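Local coordinates for protein methylxanthine N1-demethylase NdmA (Pseudomonas putida, PDB 6ICN) that removes the N1-methyl group of caffeine and related methylxanthines as a Rieske-type oxygenase, using O2 and NADH and releasing formaldehyde, at residues Leu31-His36 and Ser147-Thr152; Val38-Glu43 and Tyr138-Ile143; Val57-Glu62 and Ser270-Ser275. All blocks are in the same frame, centred on the assembly; numbering follows the deposited sequence.

Contact 1: residues Leu31-His36 and Ser147-Thr152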
loop_
_atom_site.group_PDB
_atom_site.type_symbol
_atom_site.label_atom_id
_atom_site.label_comp_id
_atom_site.label_asym_id
_atom_site.label_seq_id
_atom_site.Cartn_x
_atom_site.Cartn_y
_atom_site.Cartn_z
ATOM N N LEU A 31 25.093 19.376 25.375
ATOM C CA LEU A 31 24.844 17.936 25.337
ATOM C C LEU A 31 25.927 17.161 24.589
ATOM O O LEU A 31 26.067 15.956 24.817
ATOM C CB LEU A 31 23.471 17.659 24.705
ATOM C CG LEU A 31 22.298 18.195 25.532
ATOM C CD1 LEU A 31 20.972 18.003 24.765
ATOM C CD2 LEU A 31 22.233 17.480 26.860
ATOM N N ARG A 32 26.697 17.819 23.716
ATOM C CA ARG A 32 27.759 17.134 22.976
ATOM C C ARG A 32 28.851 16.612 23.900
ATOM O O ARG A 32 29.607 15.722 23.507
ATOM C CB ARG A 32 28.375 18.071 21.923
ATOM C CG ARG A 32 27.386 18.561 20.861
ATOM C CD ARG A 32 27.994 19.609 19.926
ATOM N NE ARG A 32 29.200 19.130 19.254
ATOM C CZ ARG A 32 29.202 18.547 18.061
ATOM N NH1 ARG A 32 28.054 18.386 17.407
ATOM N NH2 ARG A 32 30.343 18.132 17.520
ATOM N N HIS A 33 28.932 17.125 25.129
ATOM C CA HIS A 33 29.984 16.710 26.049
ATOM C C HIS A 33 29.685 15.417 26.783
ATOM O O HIS A 33 30.570 14.902 27.471
ATOM C CB HIS A 33 30.248 17.844 27.059
ATOM C CG HIS A 33 30.895 19.030 26.425
ATOM N ND1 HIS A 33 32.261 19.211 26.422
ATOM C CD2 HIS A 33 30.378 20.051 25.701
ATOM C CE1 HIS A 33 32.555 20.305 25.751
ATOM N NE2 HIS A 33 31.431 20.838 25.307
ATOM N N PHE A 34 28.472 14.871 26.666
ATOM C CA PHE A 34 28.108 13.626 27.328
ATOM C C PHE A 34 28.235 12.444 26.372
ATOM O O PHE A 34 28.245 12.600 25.148
ATOM C CB PHE A 34 26.676 13.689 27.853
ATOM C CG PHE A 34 26.486 14.678 28.969
ATOM C CD1 PHE A 34 26.891 14.355 30.259
ATOM C CD2 PHE A 34 25.879 15.903 28.725
ATOM C CE1 PHE A 34 26.721 15.267 31.304
ATOM C CE2 PHE A 34 25.701 16.816 29.761
ATOM C CZ PHE A 34 26.117 16.481 31.046
ATOM N N TRP A 35 28.359 11.261 26.961
ATOM C CA TRP A 35 28.222 10.009 26.217
ATOM C C TRP A 35 26.753 9.718 25.955
ATOM O O TRP A 35 25.936 9.732 26.882
ATOM C CB TRP A 35 28.835 8.850 27.005
ATOM C CG TRP A 35 30.335 8.947 27.185
ATOM C CD1 TRP A 35 31.010 9.636 28.169
ATOM C CD2 TRP A 35 31.341 8.335 26.365
ATOM N NE1 TRP A 35 32.372 9.490 27.997
ATOM C CE2 TRP A 35 32.599 8.695 26.902
ATOM C CE3 TRP A 35 31.301 7.519 25.229
ATOM C CZ2 TRP A 35 33.800 8.254 26.348
ATOM C CZ3 TRP A 35 32.499 7.090 24.675
ATOM C CH2 TRP A 35 33.731 7.445 25.248
ATOM N N HIS A 36 26.425 9.395 24.704
ATOM C CA HIS A 36 25.074 8.995 24.352
ATOM C C HIS A 36 25.109 7.661 23.620
ATOM O O HIS A 36 25.985 7.445 22.782
ATOM C CB HIS A 36 24.402 10.035 23.446
ATOM C CG HIS A 36 24.338 11.413 24.041
ATOM N ND1 HIS A 36 23.425 11.760 25.017
ATOM C CD2 HIS A 36 25.058 12.528 23.779
ATOM C CE1 HIS A 36 23.606 13.029 25.348
ATOM N NE2 HIS A 36 24.590 13.521 24.610
ATOM N N SER A 147 35.013 15.787 23.533
ATOM C CA SER A 147 35.742 15.241 24.664
ATOM C C SER A 147 36.643 16.280 25.326
ATOM O O SER A 147 37.411 15.922 26.223
ATOM C CB SER A 147 36.575 14.027 24.233
ATOM O OG SER A 147 35.756 12.985 23.693
ATOM N N SER A 148 36.530 17.555 24.933
ATOM C CA SER A 148 37.513 18.558 25.354
ATOM C C SER A 148 37.395 18.906 26.836
ATOM O O SER A 148 38.398 19.272 27.464
ATOM C CB SER A 148 37.384 19.814 24.495
ATOM O OG SER A 148 36.121 20.456 24.668
ATOM N N PHE A 149 36.201 18.801 27.427
ATOM C CA PHE A 149 36.097 19.044 28.864
ATOM C C PHE A 149 36.576 17.852 29.673
ATOM O O PHE A 149 36.950 18.014 30.837
ATOM C CB PHE A 149 34.656 19.357 29.288
ATOM C CG PHE A 149 34.170 20.711 28.884
ATOM C CD1 PHE A 149 34.958 21.572 28.140
ATOM C CD2 PHE A 149 32.902 21.132 29.273
ATOM C CE1 PHE A 149 34.484 22.822 27.770
ATOM C CE2 PHE A 149 32.429 22.377 28.920
ATOM C CZ PHE A 149 33.210 23.226 28.167
ATOM N N ASP A 150 36.497 16.649 29.099
ATOM C CA ASP A 150 37.057 15.425 29.674
ATOM C C ASP A 150 36.630 15.199 31.128
ATOM O O ASP A 150 37.446 14.909 32.003
ATOM C CB ASP A 150 38.580 15.426 29.542
ATOM C CG ASP A 150 39.169 14.026 29.598
ATOM O OD1 ASP A 150 38.414 13.035 29.430
ATOM O OD2 ASP A 150 40.384 13.919 29.819
ATOM N N CYS A 151 35.313 15.290 31.383
ATOM C CA CYS A 151 34.822 15.079 32.741
ATOM C C CYS A 151 33.520 14.284 32.791
ATOM O O CYS A 151 32.849 14.275 33.830
ATOM C CB CYS A 151 34.611 16.427 33.463
ATOM S SG CYS A 151 33.323 17.457 32.755
ATOM N N THR A 152 33.143 13.617 31.709
ATOM C CA THR A 152 31.914 12.839 31.674
ATOM C C THR A 152 32.250 11.376 31.428
ATOM O O THR A 152 33.285 11.055 30.832
ATOM C CB THR A 152 30.977 13.351 30.576
ATOM O OG1 THR A 152 31.650 13.270 29.315
ATOM C CG2 THR A 152 30.596 14.814 30.854
HETATM O O HOH W 1 33.857 17.140 26.894
HETATM O O HOH W 2 34.905 8.871 29.807
#
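His33 and Phe149 stack face to face, their ring centres 4.0 Å apart and their planes inclined by 28°. The overlap is uneven: CE1 of His33 lies over the centre of the phenyl ring, whereas CE2 of Phe149 meets the imidazole nearer its rim. With CG of His33 anti to its carbonyl carbon (chi1 -69°), the imidazole is carried out to the loop 147-152. Beside the stack a water sits 2.7 Å from His33 ND1 and accepts from Phe149 N at 2.9 Å, bridging a ring nitrogen to the backbone of the residue it stacks on. His346 meets the His33 ring and Phe353 of helix 350-358 the Phe149 ring, extending the aromatic cluster.

Thr152 makes the second hold. Its OG1 donates to His33 O over 2.7 Å, lying in the carbonyl plane, and accepts a hydrogen bond from Arg144 NH1. Threonine suits the place because its other branch is apolar: CG2 rests 3.8 Å from Phe34 CD1. Trp35 adds a weak bond from NE1 to Thr152 O, 3.4 Å long and bent to 139°; a second water donates to the same carbonyl.

Accepting from a guanidinium while donating to a carbonyl, the Thr152 hydroxyl would probably be polarised toward stronger donation. Its bond to His33 O ties the loop after strand 140-144 to residues 31-36, while the stack adds contact over a broad ring face.

Contact 2: residues Val38-Glu43 and Tyr138-Ile143; sequences VCTVTE and YGLIWI
Val38 turns its CG2 toward two isoleucines of the neighbouring strand, 3.8 Å from Ile143 CD1 and 4.1 Å from Ile141 CG2. Val38 and Ile143 cross at about a right angle, a methyl of the valine against the end of the isoleucine. Next along, Cys39 SG lies alongside the root of Ile141, 3.7 Å from its CB; the short cysteine side chain brings its sulfur close to the beta-branched isoleucine. The end of Ile141 turns the other way: a bend at its second torsion (chi2 -61°) brings CD1 to 3.8 Å from Val41 CG2, on the first turn of helix 41-47. Cys39 and Ile141 point to one face of the sheet; Leu55 also packs on the cysteine.

These strands, 35-40 and 140-144, are antiparallel neighbours in the Rieske-domain beta-sheet, with 35-40 at its edge within this chain. Val38 N bonds to Ile141 O and Ile141 N to Cys39 O, both nearly straight. Thr40 and Leu140 form a non-hydrogen-bonded pair; their methyls, Thr40 CG2 and Leu140 CD2, meet obliquely at 3.7 Å, and Phe281 packs on both.

Thr40 ends the strand and N-caps the helix: OG1 accepts from Glu43 N, and Glu43 OE1 accepts from Thr40 N, completing a capping box. Val41 N reaches Gly139 O at 2.9 Å from 40° above the carbonyl plane. Glycine suits position 139 because, at its positive phi of 88°, a CB would jam against the preceding carbonyl oxygen.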
loop_
_atom_site.group_PDB
_atom_site.type_symbol
_atom_site.label_atom_id
_atom_site.label_comp_id
_atom_site.label_asym_id
_atom_site.label_seq_id
_atom_site.Cartn_x
_atom_site.Cartn_y
_atom_site.Cartn_z
ATOM N N VAL A 38 24.052 5.129 20.718
ATOM C CA VAL A 38 23.590 5.353 19.355
ATOM C C VAL A 38 23.011 4.107 18.717
ATOM O O VAL A 38 22.206 4.233 17.777
ATOM C CB VAL A 38 24.703 5.939 18.466
ATOM C CG1 VAL A 38 25.094 7.333 18.996
ATOM C CG2 VAL A 38 25.935 4.997 18.389
ATOM N N CYS A 39 23.354 2.926 19.205
ATOM C CA CYS A 39 22.836 1.682 18.656
ATOM C C CYS A 39 23.172 0.573 19.630
ATOM O O CYS A 39 24.010 0.748 20.521
ATOM C CB CYS A 39 23.429 1.395 17.271
ATOM S SG CYS A 39 25.230 1.072 17.240
ATOM N N THR A 40 22.479 -0.554 19.483
ATOM C CA THR A 40 22.921 -1.761 20.165
ATOM C C THR A 40 24.040 -2.418 19.364
ATOM O O THR A 40 24.197 -2.183 18.157
ATOM C CB THR A 40 21.782 -2.773 20.333
ATOM O OG1 THR A 40 21.369 -3.246 19.039
ATOM C CG2 THR A 40 20.586 -2.138 21.055
ATOM N N VAL A 41 24.838 -3.233 20.063
ATOM C CA VAL A 41 25.840 -4.050 19.376
ATOM C C VAL A 41 25.163 -4.939 18.342
ATOM O O VAL A 41 25.638 -5.068 17.205
ATOM C CB VAL A 41 26.663 -4.869 20.390
ATOM C CG1 VAL A 41 27.586 -5.871 19.662
ATOM C CG2 VAL A 41 27.508 -3.926 21.253
ATOM N N THR A 42 24.000 -5.492 18.698
ATOM C CA THR A 42 23.207 -6.290 17.764
ATOM C C THR A 42 22.886 -5.514 16.484
ATOM O O THR A 42 23.064 -6.034 15.370
ATOM C CB THR A 42 21.939 -6.769 18.467
ATOM O OG1 THR A 42 22.318 -7.743 19.453
ATOM C CG2 THR A 42 20.973 -7.417 17.457
ATOM N N GLU A 43 22.450 -4.253 16.609
ATOM C CA GLU A 43 22.207 -3.449 15.409
ATOM C C GLU A 43 23.467 -3.293 14.564
ATOM O O GLU A 43 23.411 -3.385 13.332
ATOM C CB GLU A 43 21.667 -2.069 15.791
ATOM C CG GLU A 43 20.232 -2.046 16.211
ATOM C CD GLU A 43 19.792 -0.641 16.555
ATOM O OE1 GLU A 43 20.425 -0.033 17.435
ATOM O OE2 GLU A 43 18.818 -0.143 15.944
ATOM N N TYR A 138 27.634 -2.463 28.149
ATOM C CA TYR A 138 26.307 -3.028 28.415
ATOM C C TYR A 138 25.619 -3.534 27.163
ATOM O O TYR A 138 24.403 -3.746 27.179
ATOM C CB TYR A 138 25.365 -2.026 29.100
ATOM C CG TYR A 138 25.996 -1.224 30.205
ATOM C CD1 TYR A 138 26.737 -1.844 31.207
ATOM C CD2 TYR A 138 25.854 0.158 30.240
ATOM C CE1 TYR A 138 27.308 -1.104 32.236
ATOM C CE2 TYR A 138 26.423 0.905 31.267
ATOM C CZ TYR A 138 27.155 0.265 32.247
ATOM O OH TYR A 138 27.720 0.986 33.270
ATOM N N GLY A 139 26.351 -3.754 26.067
ATOM C CA GLY A 139 25.693 -4.181 24.846
ATOM C C GLY A 139 25.198 -3.043 23.976
ATOM O O GLY A 139 24.509 -3.293 22.969
ATOM N N LEU A 140 25.498 -1.808 24.346
ATOM C CA LEU A 140 25.225 -0.646 23.515
ATOM C C LEU A 140 26.538 -0.025 23.061
ATOM O O LEU A 140 27.588 -0.203 23.688
ATOM C CB LEU A 140 24.397 0.402 24.275
ATOM C CG LEU A 140 23.122 -0.063 25.000
ATOM C CD1 LEU A 140 22.401 1.100 25.696
ATOM C CD2 LEU A 140 22.176 -0.799 24.072
ATOM N N ILE A 141 26.453 0.750 21.989
ATOM C CA ILE A 141 27.573 1.536 21.476
ATOM C C ILE A 141 27.327 2.985 21.860
ATOM O O ILE A 141 26.254 3.538 21.557
ATOM C CB ILE A 141 27.711 1.398 19.948
ATOM C CG1 ILE A 141 27.931 -0.057 19.548
ATOM C CG2 ILE A 141 28.822 2.310 19.427
ATOM C CD1 ILE A 141 29.170 -0.644 20.130
ATOM N N TRP A 142 28.319 3.604 22.519
ATOM C CA TRP A 142 28.211 4.957 23.053
ATOM C C TRP A 142 29.184 5.890 22.347
ATOM O O TRP A 142 30.320 5.508 22.057
ATOM C CB TRP A 142 28.529 4.970 24.551
ATOM C CG TRP A 142 27.711 4.048 25.374
ATOM C CD1 TRP A 142 27.881 2.690 25.520
ATOM C CD2 TRP A 142 26.600 4.407 26.198
ATOM N NE1 TRP A 142 26.927 2.192 26.383
ATOM C CE2 TRP A 142 26.122 3.222 26.797
ATOM C CE3 TRP A 142 25.926 5.615 26.451
ATOM C CZ2 TRP A 142 25.038 3.210 27.677
ATOM C CZ3 TRP A 142 24.859 5.603 27.320
ATOM C CH2 TRP A 142 24.419 4.409 27.920
ATOM N N ILE A 143 28.750 7.122 22.071
ATOM C CA ILE A 143 29.580 8.122 21.410
ATOM C C ILE A 143 29.574 9.416 22.216
ATOM O O ILE A 143 28.522 9.862 22.684
ATOM C CB ILE A 143 29.112 8.393 19.962
ATOM C CG1 ILE A 143 29.358 7.157 19.095
ATOM C CG2 ILE A 143 29.850 9.599 19.364
ATOM C CD1 ILE A 143 28.796 7.319 17.678
HETATM O O HOH W 3 23.473 -5.663 21.832
#

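Contact 3: residues Val57-Glu62 and Ser270-Ser275; sequences VKLLNE and SCPVDS
Lys58 runs its aliphatic chain across Val273 at about a right angle. Its CB lies 3.9 Å from Val273 CG1, and CG comes 3.5 Å from Val273 O. CD then packs on the same methyl, 3.6 Å from CG1. After a bend at the third torsion (chi3 -82°) CE carries the chain on past the valine, and NZ donates a hydrogen bond to a water 2.7 Å away. That water donates to Asn61 OD1 and Asp274 OD2. The ammonium itself stays 4.7 Å from Asp274 OD2, so the opposite charges meet through water, while Asp274 OD1 is taken by Thr277 and the backbone of His276.

Behind the lysine, residues 59-62 form a type I' turn, whose corner residues both need positive phi; asparagine tolerates this well at Asn61. Two amides of the turn bond across: Leu60 N donates to Pro272 O (2.7 Å) and Asn61 N to Val273 O (2.9 Å). Leu60 CD2 rests against CG of Pro272, 3.7 Å away, and Leu59 CD1 packs on Cys271 SG and the same proline.

An alanine in place of Lys58 would probably leave Val273 CG1 less covered, the water without its ammonium donor and Asp274 without a nearby positive charge.

The main-chain bonds thus place this Rieske-domain turn against the C-terminal domain with little dependence on side-chain identity, whereas the water-mediated lysine-aspartate link is probably more adaptable.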
loop_
_atom_site.group_PDB
_atom_site.type_symbol
_atom_site.label_atom_id
_atom_site.label_comp_id
_atom_site.label_asym_id
_atom_site.label_seq_id
_atom_site.Cartn_x
_atom_site.Cartn_y
_atom_site.Cartn_z
ATOM N N VAL A 57 24.558 6.109 11.933
ATOM C CA VAL A 57 23.799 6.549 13.097
ATOM C C VAL A 57 23.763 8.071 13.086
ATOM O O VAL A 57 24.534 8.730 12.385
ATOM C CB VAL A 57 24.385 6.042 14.428
ATOM C CG1 VAL A 57 24.463 4.505 14.419
ATOM C CG2 VAL A 57 25.774 6.650 14.667
ATOM N N LYS A 58 22.825 8.627 13.856
ATOM C CA LYS A 58 22.653 10.074 13.965
ATOM C C LYS A 58 22.538 10.448 15.429
ATOM O O LYS A 58 21.812 9.799 16.190
ATOM C CB LYS A 58 21.409 10.566 13.197
ATOM C CG LYS A 58 21.223 12.078 13.289
ATOM C CD LYS A 58 19.968 12.539 12.533
ATOM C CE LYS A 58 20.230 12.695 11.056
ATOM N NZ LYS A 58 19.005 13.188 10.361
ATOM N N LEU A 59 23.269 11.489 15.817
ATOM C CA LEU A 59 23.350 11.908 17.209
ATOM C C LEU A 59 23.434 13.421 17.220
ATOM O O LEU A 59 24.334 13.983 16.588
ATOM C CB LEU A 59 24.576 11.283 17.888
ATOM C CG LEU A 59 24.915 11.876 19.251
ATOM C CD1 LEU A 59 23.782 11.612 20.226
ATOM C CD2 LEU A 59 26.203 11.227 19.766
ATOM N N LEU A 60 22.478 14.073 17.892
ATOM C CA LEU A 60 22.439 15.543 17.962
ATOM C C LEU A 60 22.600 16.169 16.577
ATOM O O LEU A 60 23.361 17.125 16.390
ATOM C CB LEU A 60 23.505 16.067 18.931
ATOM C CG LEU A 60 23.263 15.607 20.365
ATOM C CD1 LEU A 60 24.507 15.801 21.257
ATOM C CD2 LEU A 60 22.065 16.336 20.955
ATOM N N ASN A 61 21.907 15.588 15.588
ATOM C CA ASN A 61 21.888 16.007 14.186
ATOM C C ASN A 61 23.211 15.808 13.448
ATOM O O ASN A 61 23.350 16.294 12.319
ATOM C CB ASN A 61 21.444 17.469 14.036
ATOM C CG ASN A 61 20.517 17.678 12.843
ATOM O OD1 ASN A 61 19.781 16.772 12.434
ATOM N ND2 ASN A 61 20.564 18.875 12.266
ATOM N N GLU A 62 24.176 15.095 14.031
ATOM C CA GLU A 62 25.398 14.723 13.333
ATOM C C GLU A 62 25.224 13.365 12.662
ATOM O O GLU A 62 24.775 12.415 13.310
ATOM C CB GLU A 62 26.568 14.641 14.319
ATOM C CG GLU A 62 26.878 15.950 14.998
ATOM C CD GLU A 62 27.950 16.728 14.265
ATOM O OE1 GLU A 62 28.138 16.500 13.047
ATOM O OE2 GLU A 62 28.623 17.550 14.916
ATOM N N SER A 270 17.919 7.552 26.426
ATOM C CA SER A 270 17.462 8.127 25.164
ATOM C C SER A 270 18.650 8.668 24.380
ATOM O O SER A 270 19.455 9.437 24.921
ATOM C CB SER A 270 16.454 9.267 25.385
ATOM O OG SER A 270 15.324 8.866 26.138
ATOM N N CYS A 271 18.747 8.288 23.111
ATOM C CA CYS A 271 19.638 8.969 22.174
ATOM C C CYS A 271 18.940 10.202 21.611
ATOM O O CYS A 271 17.896 10.068 20.945
ATOM C CB CYS A 271 20.047 8.051 21.037
ATOM S SG CYS A 271 21.125 8.816 19.773
ATOM N N PRO A 272 19.454 11.398 21.856
ATOM C CA PRO A 272 18.901 12.594 21.212
ATOM C C PRO A 272 19.313 12.647 19.749
ATOM O O PRO A 272 20.383 13.150 19.392
ATOM C CB PRO A 272 19.518 13.739 22.023
ATOM C CG PRO A 272 20.859 13.189 22.427
ATOM C CD PRO A 272 20.609 11.723 22.721
ATOM N N VAL A 273 18.464 12.110 18.885
ATOM C CA VAL A 273 18.846 11.964 17.486
ATOM C C VAL A 273 18.877 13.322 16.813
ATOM O O VAL A 273 19.820 13.651 16.074
ATOM C CB VAL A 273 17.886 10.990 16.774
ATOM C CG1 VAL A 273 18.080 11.056 15.258
ATOM C CG2 VAL A 273 18.107 9.572 17.281
ATOM N N ASP A 274 17.836 14.121 17.036
ATOM C CA ASP A 274 17.810 15.495 16.554
ATOM C C ASP A 274 16.865 16.293 17.450
ATOM O O ASP A 274 16.513 15.843 18.548
ATOM C CB ASP A 274 17.439 15.544 15.063
ATOM C CG ASP A 274 16.066 14.952 14.760
ATOM O OD1 ASP A 274 15.169 14.970 15.626
ATOM O OD2 ASP A 274 15.876 14.469 13.626
ATOM N N SER A 275 16.429 17.457 16.965
ATOM C CA SER A 275 15.647 18.386 17.776
ATOM C C SER A 275 14.293 17.833 18.191
ATOM O O SER A 275 13.711 18.338 19.161
ATOM C CB SER A 275 15.438 19.700 17.015
ATOM O OG SER A 275 14.505 19.535 15.965
HETATM O O HOH W 4 17.592 14.922 11.803
#

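In the fold
Contacts 1 and 2 share strand 35-40; contact 2 pairs it with strand 140-144, and contact 1 packs on the loop that follows. Their centres are about 17 Å apart, and His36 O to Ile143 N (2.9 Å, a probable hydrogen bond) continues the pairing between them. Contact 3, its centre about 15 Å from that of contact 1 and 14 Å from that of contact 2, adds the C-terminal domain. Arg32 NH1 forms a salt bridge with Glu62 OE2 (2.7 Å), joining contacts 1 and 3, and Val38 of contact 2 packs on Val57 and Leu59. All three lie away from the iron-sulfur cluster, the cobalt site and the bound caffeine, where the Rieske and C-terminal domains adjoin.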